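Local coordinates for protein (5-formylfuran-3-yl)methyl phosphate transaminase (Methanococcus jannaschii, PDB 2Z61) that transfers an amino group from alanine to 4-(hydroxymethyl)-2-furancarboxaldehyde phosphate, using pyridoxal 5'-phosphate, to make the furan precursor of methanofuran, at residues Met15-Leu20 with Leu332-Gly337; Glu77-Lys82 with Ser188-Asn193; Cys125-Ile130 with Pro137-Phe142; Asp283-Leu288 with Glu355-Gly360. All coordinates share one frame; numbering follows the deposited sequence.

Contact 1 (Met15-Leu20 with Leu332-Gly337); sequences MDILAL and LTPGIG
Ile17, in the first turn of helix 15-26, and Thr333, on the short strand 333-334, mark the closest backbone approach, with their CA atoms 7.9 Å apart. Past the strand, the chain turns into a 3-10 segment from Gly335 to Gly337. No hydrogen bond crosses the contact, which rests on side-chain packing. Ile17 supplies the whole helical side of the contact. Its CG1 stands anti to the carbonyl carbon (chi1 -62°), which puts CG2 anti to the backbone N and gives the two branches separate targets. CG2 lies 4.1 Å from Leu332 O, while CD1 approaches Pro334 CD at 4.3 Å, a loose apolar touch. These elements belong to the small domain of the fold type I, or aspartate aminotransferase, fold, in which N-terminal and C-terminal parts of the chain pack together. Ile17 also rests on Tyr322 and Leu325 of helix 317-328, and its two apolar branches suit this buried position between that helix and residues 332-334. Leu332 has its CB directed away from the helix, and its side chain packs on Ile346 and Ile348 of strand 346-349. Pro334, with CB toward the helix, offers a compact apolar ring that asks for no hydrogen-bonding partner.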
loop_
_atom_site.group_PDB
_atom_site.type_symbol
_atom_site.label_atom_id
_atom_site.label_comp_id
_atom_site.label_asym_id
_atom_site.label_seq_id
_atom_site.Cartn_x
_atom_site.Cartn_y
_atom_site.Cartn_z
ATOM N N MET A 15 -6.712 -16.722 -13.847
ATOM C CA MET A 15 -7.760 -17.109 -12.902
ATOM C C MET A 15 -8.413 -18.421 -13.331
ATOM O O MET A 15 -8.880 -19.198 -12.494
ATOM C CB MET A 15 -8.826 -16.009 -12.820
ATOM C CG MET A 15 -8.282 -14.633 -12.445
ATOM S SD MET A 15 -7.865 -14.458 -10.695
ATOM C CE MET A 15 -9.368 -13.701 -10.063
ATOM N N ASP A 16 -8.440 -18.654 -14.639
ATOM C CA ASP A 16 -9.030 -19.865 -15.197
ATOM C C ASP A 16 -8.256 -21.074 -14.686
ATOM O O ASP A 16 -8.785 -21.912 -13.954
ATOM C CB ASP A 16 -8.947 -19.824 -16.718
ATOM C CG ASP A 16 -9.262 -18.454 -17.278
ATOM O OD1 ASP A 16 -8.506 -17.502 -16.984
ATOM O OD2 ASP A 16 -10.265 -18.331 -18.012
ATOM N N ILE A 17 -6.995 -21.146 -15.093
ATOM C CA ILE A 17 -6.102 -22.230 -14.715
ATOM C C ILE A 17 -6.007 -22.393 -13.201
ATOM O O ILE A 17 -6.079 -23.509 -12.690
ATOM C CB ILE A 17 -4.683 -21.998 -15.285
ATOM C CG1 ILE A 17 -4.727 -21.965 -16.816
ATOM C CG2 ILE A 17 -3.744 -23.094 -14.815
ATOM C CD1 ILE A 17 -5.535 -20.821 -17.396
ATOM N N LEU A 18 -5.846 -21.281 -12.490
ATOM C CA LEU A 18 -5.745 -21.314 -11.032
ATOM C C LEU A 18 -6.907 -22.082 -10.410
ATOM O O LEU A 18 -6.716 -22.884 -9.495
ATOM C CB LEU A 18 -5.718 -19.890 -10.464
ATOM C CG LEU A 18 -4.495 -19.013 -10.751
ATOM C CD1 LEU A 18 -4.726 -17.622 -10.183
ATOM C CD2 LEU A 18 -3.252 -19.641 -10.139
ATOM N N ALA A 19 -8.111 -21.828 -10.913
ATOM C CA ALA A 19 -9.309 -22.492 -10.412
ATOM C C ALA A 19 -9.225 -23.992 -10.660
ATOM O O ALA A 19 -9.443 -24.796 -9.753
ATOM C CB ALA A 19 -10.544 -21.917 -11.097
ATOM N N LEU A 20 -8.901 -24.356 -11.895
ATOM C CA LEU A 20 -8.787 -25.753 -12.290
ATOM C C LEU A 20 -7.727 -26.471 -11.453
ATOM O O LEU A 20 -7.908 -27.626 -11.067
ATOM C CB LEU A 20 -8.417 -25.839 -13.774
ATOM C CG LEU A 20 -8.722 -27.127 -14.550
ATOM C CD1 LEU A 20 -8.309 -26.939 -16.000
ATOM C CD2 LEU A 20 -7.993 -28.309 -13.946
ATOM N N LEU A 332 0.784 -24.153 -16.148
ATOM C CA LEU A 332 1.596 -23.211 -16.914
ATOM C C LEU A 332 0.767 -21.957 -17.145
ATOM O O LEU A 332 -0.458 -21.999 -17.079
ATOM C CB LEU A 332 1.991 -23.800 -18.279
ATOM C CG LEU A 332 3.043 -24.906 -18.334
ATOM C CD1 LEU A 332 3.359 -25.222 -19.783
ATOM C CD2 LEU A 332 4.301 -24.464 -17.609
ATOM N N THR A 333 1.439 -20.849 -17.436
ATOM C CA THR A 333 0.760 -19.584 -17.673
ATOM C C THR A 333 0.669 -19.259 -19.160
ATOM O O THR A 333 1.686 -19.188 -19.845
ATOM C CB THR A 333 1.503 -18.432 -16.983
ATOM O OG1 THR A 333 1.672 -18.740 -15.590
ATOM C CG2 THR A 333 0.724 -17.122 -17.139
ATOM N N PRO A 334 -0.556 -19.060 -19.679
ATOM C CA PRO A 334 -0.745 -18.734 -21.098
ATOM C C PRO A 334 -0.101 -17.396 -21.462
ATOM O O PRO A 334 -0.328 -16.385 -20.800
ATOM C CB PRO A 334 -2.266 -18.732 -21.254
ATOM C CG PRO A 334 -2.757 -18.387 -19.879
ATOM C CD PRO A 334 -1.853 -19.203 -18.996
ATOM N N GLY A 335 0.696 -17.401 -22.523
ATOM C CA GLY A 335 1.390 -16.200 -22.948
ATOM C C GLY A 335 0.536 -15.008 -23.324
ATOM O O GLY A 335 0.929 -13.868 -23.080
ATOM N N ILE A 336 -0.624 -15.265 -23.919
ATOM C CA ILE A 336 -1.535 -14.202 -24.350
ATOM C C ILE A 336 -1.818 -13.178 -23.250
ATOM O O ILE A 336 -2.099 -12.016 -23.533
ATOM C CB ILE A 336 -2.886 -14.798 -24.843
ATOM C CG1 ILE A 336 -3.788 -13.692 -25.397
ATOM C CG2 ILE A 336 -3.588 -15.521 -23.699
ATOM C CD1 ILE A 336 -3.208 -12.957 -26.592
ATOM N N GLY A 337 -1.729 -13.608 -21.994
ATOM C CA GLY A 337 -2.000 -12.704 -20.890
ATOM C C GLY A 337 -1.057 -11.518 -20.767
ATOM O O GLY A 337 -1.430 -10.475 -20.226
#

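Contact 2 (Glu77-Lys82 with Ser188-Asn193); sequences ELYKDK and SDEIYN
Lys82 and Asn193 account for most of the buried surface here, yet they touch only lightly: Lys82 NZ stays 4.0 Å from Asn193 OD1, a polar approach without a hydrogen bond. Lys82 leaves the end of helix 69-82 with CG anti to the backbone N (chi1 -172°) and the rest of its chain fully extended, a reach that a long, flexible residue can afford at an exposed position, though it is poorly ordered. Asn193 closes a type I turn that starts at Glu190, its N donating to Glu190 O over 2.8 Å. Tyr79 OH comes no nearer than 4.5 Å to Glu190 OE1. Each group is held by other partners: the tyrosine hydroxyl by Tyr233, OE1 by Ser203. Glu190 OE2 takes the hydroxyl of Ser188 at 2.8 Å on its anti side and also the backbone N of Ala204, so the buried carboxylate is well satisfied. Helix 69-82 thus flanks the strand-to-turn segment of the large domain whose Tyr192 OH hydrogen-bonds O3 of the pyridoxal ring bound to the lysine at position 222, part of a class I aminotransferase cofactor site.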
loop_
_atom_site.group_PDB
_atom_site.type_symbol
_atom_site.label_atom_id
_atom_site.label_comp_id
_atom_site.label_asym_id
_atom_site.label_seq_id
_atom_site.Cartn_x
_atom_site.Cartn_y
_atom_site.Cartn_z
ATOM N N GLU A 77 24.565 3.565 -0.303
ATOM C CA GLU A 77 25.915 3.015 -0.347
ATOM C C GLU A 77 25.983 1.846 -1.326
ATOM O O GLU A 77 27.002 1.640 -1.988
ATOM C CB GLU A 77 26.355 2.545 1.044
ATOM C CG GLU A 77 26.307 3.633 2.107
ATOM C CD GLU A 77 26.779 3.154 3.474
ATOM O OE1 GLU A 77 26.358 2.057 3.905
ATOM O OE2 GLU A 77 27.566 3.880 4.122
ATOM N N LEU A 78 24.896 1.085 -1.418
ATOM C CA LEU A 78 24.835 -0.061 -2.323
ATOM C C LEU A 78 25.053 0.365 -3.777
ATOM O O LEU A 78 25.815 -0.270 -4.513
ATOM C CB LEU A 78 23.475 -0.758 -2.180
ATOM C CG LEU A 78 23.081 -1.965 -3.048
ATOM C CD1 LEU A 78 22.838 -1.535 -4.474
ATOM C CD2 LEU A 78 24.160 -3.030 -2.978
ATOM N N TYR A 79 24.380 1.438 -4.184
ATOM C CA TYR A 79 24.490 1.933 -5.549
ATOM C C TYR A 79 25.844 2.547 -5.866
ATOM O O TYR A 79 26.300 2.494 -7.006
ATOM C CB TYR A 79 23.372 2.936 -5.850
ATOM C CG TYR A 79 22.069 2.253 -6.209
ATOM C CD1 TYR A 79 21.338 1.553 -5.243
ATOM C CD2 TYR A 79 21.610 2.237 -7.521
ATOM C CE1 TYR A 79 20.186 0.845 -5.582
ATOM C CE2 TYR A 79 20.456 1.533 -7.873
ATOM C CZ TYR A 79 19.752 0.838 -6.897
ATOM O OH TYR A 79 18.622 0.139 -7.232
ATOM N N LYS A 80 26.486 3.126 -4.859
ATOM C CA LYS A 80 27.798 3.720 -5.061
ATOM C C LYS A 80 28.853 2.621 -5.192
ATOM O O LYS A 80 29.925 2.850 -5.742
ATOM C CB LYS A 80 28.153 4.656 -3.899
ATOM C CG LYS A 80 27.165 5.806 -3.697
ATOM C CD LYS A 80 27.750 6.921 -2.825
ATOM C CE LYS A 80 28.228 6.418 -1.463
ATOM N NZ LYS A 80 27.109 6.000 -0.570
ATOM N N ASP A 81 28.541 1.426 -4.698
ATOM C CA ASP A 81 29.479 0.311 -4.769
ATOM C C ASP A 81 29.248 -0.588 -5.979
ATOM O O ASP A 81 30.191 -0.930 -6.688
ATOM C CB ASP A 81 29.408 -0.541 -3.499
ATOM C CG ASP A 81 29.672 0.261 -2.237
ATOM O OD1 ASP A 81 30.604 1.092 -2.240
ATOM O OD2 ASP A 81 28.952 0.055 -1.237
ATOM N N LYS A 82 28.000 -0.979 -6.217
ATOM C CA LYS A 82 27.699 -1.851 -7.349
ATOM C C LYS A 82 27.859 -1.085 -8.659
ATOM O O LYS A 82 28.249 -1.650 -9.681
ATOM C CB LYS A 82 26.278 -2.413 -7.227
ATOM C CG LYS A 82 25.958 -3.487 -8.254
ATOM C CD LYS A 82 24.546 -4.030 -8.093
ATOM C CE LYS A 82 24.259 -5.127 -9.113
ATOM N NZ LYS A 82 22.859 -5.639 -9.021
ATOM N N SER A 188 12.266 2.801 -14.939
ATOM C CA SER A 188 12.982 1.531 -14.986
ATOM C C SER A 188 12.565 0.605 -13.846
ATOM O O SER A 188 12.752 0.922 -12.666
ATOM C CB SER A 188 14.492 1.804 -14.925
ATOM O OG SER A 188 15.246 0.666 -15.270
ATOM N N ASP A 189 11.995 -0.539 -14.207
ATOM C CA ASP A 189 11.544 -1.518 -13.228
ATOM C C ASP A 189 12.654 -2.557 -13.113
ATOM O O ASP A 189 12.807 -3.409 -13.981
ATOM C CB ASP A 189 10.238 -2.158 -13.707
ATOM C CG ASP A 189 9.613 -3.056 -12.661
ATOM O OD1 ASP A 189 8.474 -3.523 -12.873
ATOM O OD2 ASP A 189 10.264 -3.297 -11.624
ATOM N N GLU A 190 13.426 -2.478 -12.036
ATOM C CA GLU A 190 14.559 -3.372 -11.837
ATOM C C GLU A 190 14.400 -4.385 -10.697
ATOM O O GLU A 190 15.385 -4.916 -10.172
ATOM C CB GLU A 190 15.816 -2.506 -11.642
ATOM C CG GLU A 190 16.050 -1.560 -12.841
ATOM C CD GLU A 190 17.175 -0.552 -12.643
ATOM O OE1 GLU A 190 17.858 -0.589 -11.603
ATOM O OE2 GLU A 190 17.388 0.279 -13.554
ATOM N N ILE A 191 13.150 -4.688 -10.352
ATOM C CA ILE A 191 12.846 -5.609 -9.264
ATOM C C ILE A 191 13.531 -6.985 -9.339
ATOM O O ILE A 191 13.742 -7.628 -8.312
ATOM C CB ILE A 191 11.295 -5.786 -9.106
ATOM C CG1 ILE A 191 10.973 -6.282 -7.695
ATOM C CG2 ILE A 191 10.740 -6.751 -10.165
ATOM C CD1 ILE A 191 11.534 -5.400 -6.594
ATOM N N TYR A 192 13.888 -7.431 -10.537
ATOM C CA TYR A 192 14.566 -8.721 -10.704
ATOM C C TYR A 192 16.077 -8.578 -10.889
ATOM O O TYR A 192 16.785 -9.564 -11.114
ATOM C CB TYR A 192 14.003 -9.490 -11.903
ATOM C CG TYR A 192 12.562 -9.898 -11.738
ATOM C CD1 TYR A 192 11.537 -9.195 -12.372
ATOM C CD2 TYR A 192 12.219 -10.984 -10.932
ATOM C CE1 TYR A 192 10.195 -9.567 -12.207
ATOM C CE2 TYR A 192 10.887 -11.361 -10.756
ATOM C CZ TYR A 192 9.881 -10.646 -11.394
ATOM O OH TYR A 192 8.573 -11.006 -11.192
ATOM N N ASN A 193 16.570 -7.350 -10.814
ATOM C CA ASN A 193 17.992 -7.101 -10.978
ATOM C C ASN A 193 18.716 -7.910 -9.904
ATOM O O ASN A 193 18.238 -8.026 -8.777
ATOM C CB ASN A 193 18.271 -5.607 -10.815
ATOM C CG ASN A 193 19.407 -5.130 -11.679
ATOM O OD1 ASN A 193 20.026 -4.103 -11.401
ATOM N ND2 ASN A 193 19.700 -5.882 -12.732
#

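Contact 3 (Cys125-Ile130 with Pro137-Phe142); sequences CYKNFI and PVFCDF
Ile130 and Pro137 lie at the heart of a helix-on-strand packing within a beta-alpha-beta unit, strand 115-119, helix 125-132 and strand 136-140, at one edge of the large-domain sheet of this fold type I enzyme. The short axes of helix 125-130 and strand 137-140 pass 9.0 Å apart at 150°, so the chain nearly reverses between them, as a crossover to a parallel neighbouring strand requires. Lys127 and Pro137 have the closest CA atoms, 5.7 Å apart. Lys127 serves the contact with its aliphatic part: CB is 4.3 Å from Pro137 CB, and CD meets the Phe139 ring at its edge, near the ring plane. The amino end leads away to hydrogen-bond Pro124 O, so the lysine can give its methylenes to the apolar patch. Strand 115-119 completes the setting, Ile118 touching both Pro137 and Phe139. In Ile130, chi1 of -70° sets CG2 anti to the backbone N, and this methyl meets the nitrogen end of the proline ring, 3.5 Å from Pro137 N and 3.6 Å from Pro137 CD.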
loop_
_atom_site.group_PDB
_atom_site.type_symbol
_atom_site.label_atom_id
_atom_site.label_comp_id
_atom_site.label_asym_id
_atom_site.label_seq_id
_atom_site.Cartn_x
_atom_site.Cartn_y
_atom_site.Cartn_z
ATOM N N CYS A 125 0.202 -5.874 -15.100
ATOM C CA CYS A 125 -0.278 -4.750 -14.302
ATOM C C CYS A 125 0.039 -3.377 -14.886
ATOM O O CYS A 125 -0.654 -2.402 -14.584
ATOM C CB CYS A 125 0.272 -4.837 -12.874
ATOM S SG CYS A 125 -0.151 -6.384 -12.017
ATOM N N TYR A 126 1.073 -3.293 -15.719
ATOM C CA TYR A 126 1.448 -2.014 -16.326
ATOM C C TYR A 126 0.255 -1.346 -17.018
ATOM O O TYR A 126 -0.102 -0.213 -16.690
ATOM C CB TYR A 126 2.589 -2.206 -17.345
ATOM C CG TYR A 126 3.938 -2.605 -16.758
ATOM C CD1 TYR A 126 4.939 -3.132 -17.579
ATOM C CD2 TYR A 126 4.220 -2.455 -15.396
ATOM C CE1 TYR A 126 6.181 -3.500 -17.064
ATOM C CE2 TYR A 126 5.465 -2.825 -14.867
ATOM C CZ TYR A 126 6.438 -3.347 -15.709
ATOM O OH TYR A 126 7.666 -3.723 -15.204
ATOM N N LYS A 127 -0.353 -2.037 -17.979
ATOM C CA LYS A 127 -1.491 -1.463 -18.698
ATOM C C LYS A 127 -2.629 -1.012 -17.772
ATOM O O LYS A 127 -3.271 0.001 -18.026
ATOM C CB LYS A 127 -2.028 -2.448 -19.747
ATOM C CG LYS A 127 -2.753 -3.661 -19.191
ATOM C CD LYS A 127 -3.247 -4.564 -20.316
ATOM C CE LYS A 127 -3.948 -5.813 -19.789
ATOM N NZ LYS A 127 -3.024 -6.740 -19.082
ATOM N N ASN A 128 -2.878 -1.746 -16.696
ATOM C CA ASN A 128 -3.949 -1.343 -15.790
ATOM C C ASN A 128 -3.639 -0.043 -15.054
ATOM O O ASN A 128 -4.512 0.820 -14.903
ATOM C CB ASN A 128 -4.272 -2.469 -14.805
ATOM C CG ASN A 128 -5.055 -3.595 -15.460
ATOM O OD1 ASN A 128 -5.900 -3.343 -16.323
ATOM N ND2 ASN A 128 -4.791 -4.834 -15.053
ATOM N N PHE A 129 -2.394 0.108 -14.605
ATOM C CA PHE A 129 -1.986 1.329 -13.919
ATOM C C PHE A 129 -2.126 2.513 -14.877
ATOM O O PHE A 129 -2.599 3.581 -14.495
ATOM C CB PHE A 129 -0.516 1.256 -13.480
ATOM C CG PHE A 129 -0.243 0.311 -12.340
ATOM C CD1 PHE A 129 -1.249 -0.486 -11.804
ATOM C CD2 PHE A 129 1.032 0.242 -11.784
ATOM C CE1 PHE A 129 -0.985 -1.334 -10.733
ATOM C CE2 PHE A 129 1.304 -0.600 -10.711
ATOM C CZ PHE A 129 0.291 -1.391 -10.184
ATOM N N ILE A 130 -1.705 2.308 -16.123
ATOM C CA ILE A 130 -1.739 3.366 -17.131
ATOM C C ILE A 130 -3.157 3.837 -17.455
ATOM O O ILE A 130 -3.431 5.039 -17.427
ATOM C CB ILE A 130 -0.987 2.911 -18.422
ATOM C CG1 ILE A 130 0.516 2.840 -18.124
ATOM C CG2 ILE A 130 -1.255 3.893 -19.577
ATOM C CD1 ILE A 130 1.320 1.935 -19.072
ATOM N N PRO A 137 -1.915 3.061 -22.909
ATOM C CA PRO A 137 -0.763 2.167 -23.010
ATOM C C PRO A 137 -0.455 1.839 -24.466
ATOM O O PRO A 137 -1.335 1.399 -25.207
ATOM C CB PRO A 137 -1.214 0.937 -22.227
ATOM C CG PRO A 137 -2.675 0.907 -22.471
ATOM C CD PRO A 137 -3.068 2.365 -22.316
ATOM N N VAL A 138 0.789 2.063 -24.878
ATOM C CA VAL A 138 1.191 1.777 -26.250
ATOM C C VAL A 138 2.120 0.566 -26.313
ATOM O O VAL A 138 3.284 0.638 -25.905
ATOM C CB VAL A 138 1.915 2.988 -26.902
ATOM C CG1 VAL A 138 2.312 2.642 -28.330
ATOM C CG2 VAL A 138 1.010 4.223 -26.893
ATOM N N PHE A 139 1.608 -0.551 -26.822
ATOM C CA PHE A 139 2.421 -1.752 -26.946
ATOM C C PHE A 139 3.338 -1.657 -28.154
ATOM O O PHE A 139 2.950 -1.124 -29.188
ATOM C CB PHE A 139 1.543 -2.994 -27.089
ATOM C CG PHE A 139 0.924 -3.446 -25.808
ATOM C CD1 PHE A 139 -0.220 -2.828 -25.313
ATOM C CD2 PHE A 139 1.503 -4.477 -25.072
ATOM C CE1 PHE A 139 -0.781 -3.231 -24.096
ATOM C CE2 PHE A 139 0.951 -4.887 -23.854
ATOM C CZ PHE A 139 -0.194 -4.261 -23.366
ATOM N N CYS A 140 4.559 -2.169 -28.015
ATOM C CA CYS A 140 5.521 -2.164 -29.116
ATOM C C CYS A 140 6.724 -3.047 -28.802
ATOM O O CYS A 140 7.010 -3.322 -27.634
ATOM C CB CYS A 140 5.993 -0.734 -29.411
ATOM S SG CYS A 140 6.954 0.040 -28.097
ATOM N N ASP A 141 7.410 -3.512 -29.844
ATOM C CA ASP A 141 8.599 -4.335 -29.649
ATOM C C ASP A 141 9.662 -3.372 -29.155
ATOM O O ASP A 141 9.619 -2.189 -29.487
ATOM C CB ASP A 141 9.078 -4.962 -30.963
ATOM C CG ASP A 141 7.978 -5.691 -31.695
ATOM O OD1 ASP A 141 7.148 -6.349 -31.028
ATOM O OD2 ASP A 141 7.955 -5.620 -32.944
ATOM N N PHE A 142 10.615 -3.852 -28.369
ATOM C CA PHE A 142 11.644 -2.944 -27.891
ATOM C C PHE A 142 12.881 -2.925 -28.781
ATOM O O PHE A 142 13.973 -3.298 -28.368
ATOM C CB PHE A 142 12.000 -3.255 -26.427
ATOM C CG PHE A 142 11.159 -2.488 -25.422
ATOM C CD1 PHE A 142 9.987 -1.849 -25.824
ATOM C CD2 PHE A 142 11.546 -2.390 -24.086
ATOM C CE1 PHE A 142 9.215 -1.125 -24.918
ATOM C CE2 PHE A 142 10.777 -1.665 -23.172
ATOM C CZ PHE A 142 9.610 -1.032 -23.591
#

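Contact 4 (Asp283-Leu288 with Glu355-Gly360); sequences DRRRRL and ENIKEG
Ile357 fits against Arg285 and Leu288 where the long helix 269-295, which in this fold type I aminotransferase runs from the large toward the small domain, lies beside helix 354-368 of the small domain, the short axes being 10.5 Å apart and, at 5°, almost parallel. With CG1 anti to its carbonyl carbon (chi1 -63°), Ile357 divides its branches between two partners: CD1 reaches Arg285 CB at 4.1 Å, and CG2 goes to Leu288. Arg285 runs extended from CG to NE and crosses Ile357 at about a right angle, offering its methylenes while the guanidinium forms a salt bridge with Asp40. A long arginine can therefore be buried at its base and still deliver its charge. Away from this interface, Asp283 holds Arg286 and, weakly, Arg287 in a salt-bridge network; Arg286 NE meets Asp283 OD1 at 3.0 Å, in the guanidinium plane. Leu288, purely apolar and buried, swings CG anti to its backbone N (chi1 -166°) and slides past Ile357 in the opposite direction. Its CD1 sits 4.1 Å from Ile357 CG2, the same from Lys358 N, and 4.3 Å from Lys358 CB.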
loop_
_atom_site.group_PDB
_atom_site.type_symbol
_atom_site.label_atom_id
_atom_site.label_comp_id
_atom_site.label_asym_id
_atom_site.label_seq_id
_atom_site.Cartn_x
_atom_site.Cartn_y
_atom_site.Cartn_z
ATOM N N ASP A 283 20.002 -20.801 -11.305
ATOM C CA ASP A 283 20.692 -21.003 -12.572
ATOM C C ASP A 283 20.723 -22.480 -12.959
ATOM O O ASP A 283 20.614 -22.825 -14.140
ATOM C CB ASP A 283 22.113 -20.437 -12.496
ATOM C CG ASP A 283 22.829 -20.486 -13.831
ATOM O OD1 ASP A 283 22.172 -20.254 -14.866
ATOM O OD2 ASP A 283 24.052 -20.741 -13.849
ATOM N N ARG A 284 20.867 -23.354 -11.967
ATOM C CA ARG A 284 20.882 -24.785 -12.242
ATOM C C ARG A 284 19.516 -25.160 -12.818
ATOM O O ARG A 284 19.414 -25.948 -13.760
ATOM C CB ARG A 284 21.136 -25.580 -10.959
ATOM C CG ARG A 284 21.518 -27.032 -11.217
ATOM C CD ARG A 284 21.764 -27.794 -9.926
ATOM N NE ARG A 284 20.876 -28.940 -9.753
ATOM C CZ ARG A 284 20.032 -29.079 -8.735
ATOM N NH1 ARG A 284 19.966 -28.146 -7.797
ATOM N NH2 ARG A 284 19.252 -30.149 -8.657
ATOM N N ARG A 285 18.467 -24.575 -12.249
ATOM C CA ARG A 285 17.108 -24.832 -12.699
ATOM C C ARG A 285 16.887 -24.280 -14.104
ATOM O O ARG A 285 16.305 -24.942 -14.963
ATOM C CB ARG A 285 16.120 -24.179 -11.742
ATOM C CG ARG A 285 16.260 -24.633 -10.299
ATOM C CD ARG A 285 15.434 -23.741 -9.400
ATOM N NE ARG A 285 15.302 -24.261 -8.051
ATOM C CZ ARG A 285 14.599 -23.661 -7.098
ATOM N NH1 ARG A 285 13.970 -22.517 -7.364
ATOM N NH2 ARG A 285 14.521 -24.204 -5.885
ATOM N N ARG A 286 17.356 -23.056 -14.334
ATOM C CA ARG A 286 17.197 -22.415 -15.633
ATOM C C ARG A 286 17.786 -23.268 -16.763
ATOM O O ARG A 286 17.203 -23.371 -17.852
ATOM C CB ARG A 286 17.864 -21.037 -15.602
ATOM C CG ARG A 286 18.001 -20.380 -16.953
ATOM C CD ARG A 286 18.857 -19.133 -16.854
ATOM N NE ARG A 286 20.269 -19.460 -17.022
ATOM C CZ ARG A 286 20.970 -19.199 -18.119
ATOM N NH1 ARG A 286 20.391 -18.610 -19.158
ATOM N NH2 ARG A 286 22.256 -19.515 -18.163
ATOM N N ARG A 287 18.936 -23.877 -16.500
ATOM C CA ARG A 287 19.595 -24.708 -17.498
ATOM C C ARG A 287 18.794 -25.979 -17.769
ATOM O O ARG A 287 18.716 -26.439 -18.907
ATOM C CB ARG A 287 21.014 -25.059 -17.037
ATOM C CG ARG A 287 21.971 -23.870 -17.028
ATOM C CD ARG A 287 23.338 -24.245 -16.464
ATOM N NE ARG A 287 24.199 -23.076 -16.279
ATOM C CZ ARG A 287 24.641 -22.300 -17.265
ATOM N NH1 ARG A 287 24.311 -22.563 -18.524
ATOM N NH2 ARG A 287 25.409 -21.252 -16.991
ATOM N N LEU A 288 18.195 -26.537 -16.720
ATOM C CA LEU A 288 17.393 -27.746 -16.852
ATOM C C LEU A 288 16.199 -27.432 -17.747
ATOM O O LEU A 288 15.847 -28.217 -18.628
ATOM C CB LEU A 288 16.890 -28.209 -15.480
ATOM C CG LEU A 288 16.309 -29.623 -15.345
ATOM C CD1 LEU A 288 15.354 -29.653 -14.165
ATOM C CD2 LEU A 288 15.567 -30.028 -16.605
ATOM N N GLU A 355 13.573 -30.896 -8.370
ATOM C CA GLU A 355 12.879 -32.158 -8.614
ATOM C C GLU A 355 11.488 -31.957 -9.217
ATOM O O GLU A 355 11.148 -32.585 -10.220
ATOM C CB GLU A 355 12.778 -32.958 -7.315
ATOM C CG GLU A 355 12.124 -32.195 -6.183
ATOM C CD GLU A 355 12.116 -32.976 -4.885
ATOM O OE1 GLU A 355 11.525 -34.079 -4.854
ATOM O OE2 GLU A 355 12.703 -32.482 -3.895
ATOM N N ASN A 356 10.685 -31.086 -8.611
ATOM C CA ASN A 356 9.346 -30.816 -9.127
ATOM C C ASN A 356 9.414 -30.349 -10.580
ATOM O O ASN A 356 8.583 -30.738 -11.402
ATOM C CB ASN A 356 8.644 -29.753 -8.277
ATOM C CG ASN A 356 8.218 -30.277 -6.915
ATOM O OD1 ASN A 356 7.757 -29.519 -6.057
ATOM N ND2 ASN A 356 8.358 -31.581 -6.712
ATOM N N ILE A 357 10.401 -29.519 -10.897
ATOM C CA ILE A 357 10.550 -29.017 -12.257
ATOM C C ILE A 357 10.881 -30.150 -13.233
ATOM O O ILE A 357 10.381 -30.178 -14.360
ATOM C CB ILE A 357 11.652 -27.929 -12.329
ATOM C CG1 ILE A 357 11.247 -26.726 -11.468
ATOM C CG2 ILE A 357 11.858 -27.482 -13.775
ATOM C CD1 ILE A 357 12.280 -25.619 -11.423
ATOM N N LYS A 358 11.729 -31.080 -12.799
ATOM C CA LYS A 358 12.109 -32.211 -13.642
ATOM C C LYS A 358 10.886 -33.032 -14.034
ATOM O O LYS A 358 10.621 -33.246 -15.220
ATOM C CB LYS A 358 13.107 -33.111 -12.919
ATOM C CG LYS A 358 13.392 -34.409 -13.667
ATOM C CD LYS A 358 14.216 -35.380 -12.836
ATOM C CE LYS A 358 15.633 -34.869 -12.658
ATOM N NZ LYS A 358 16.363 -34.870 -13.957
ATOM N N GLU A 359 10.141 -33.494 -13.035
ATOM C CA GLU A 359 8.950 -34.285 -13.301
ATOM C C GLU A 359 7.976 -33.478 -14.144
ATOM O O GLU A 359 7.307 -34.013 -15.027
ATOM C CB GLU A 359 8.287 -34.706 -11.992
ATOM C CG GLU A 359 7.026 -35.524 -12.194
ATOM C CD GLU A 359 6.692 -36.378 -10.991
ATOM O OE1 GLU A 359 6.621 -35.829 -9.871
ATOM O OE2 GLU A 359 6.501 -37.600 -11.167
ATOM N N GLY A 360 7.910 -32.180 -13.869
ATOM C CA GLY A 360 7.025 -31.315 -14.621
ATOM C C GLY A 360 7.403 -31.305 -16.088
ATOM O O GLY A 360 6.542 -31.426 -16.958
#

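In the fold
Contacts 2 and 3 reach the same large-domain sheet and meet close to the cofactor: Asp189 OD1 and Tyr126 OH are 2.5 Å apart, probably hydrogen-bonded, and that carboxylate oxygen also lies near N1 of the pyridoxal phosphate carried by the lysine at position 222. Contact 1 lies in the small domain, and contact 4 joins its C-terminal helix to the long interdomain helix; their centres are 21 Å apart and their nearest atoms about 7 Å, and along the chain their segments alternate. Contact 1 adjoins contact 3 through Gly337 O and Lys127 NZ, 4.2 Å apart, a packing touch between the domains. Contacts 3 and 4 are far apart, about 19 Å between nearest atoms, and contacts 1 and 2 lie on opposite sides of the chain's centre.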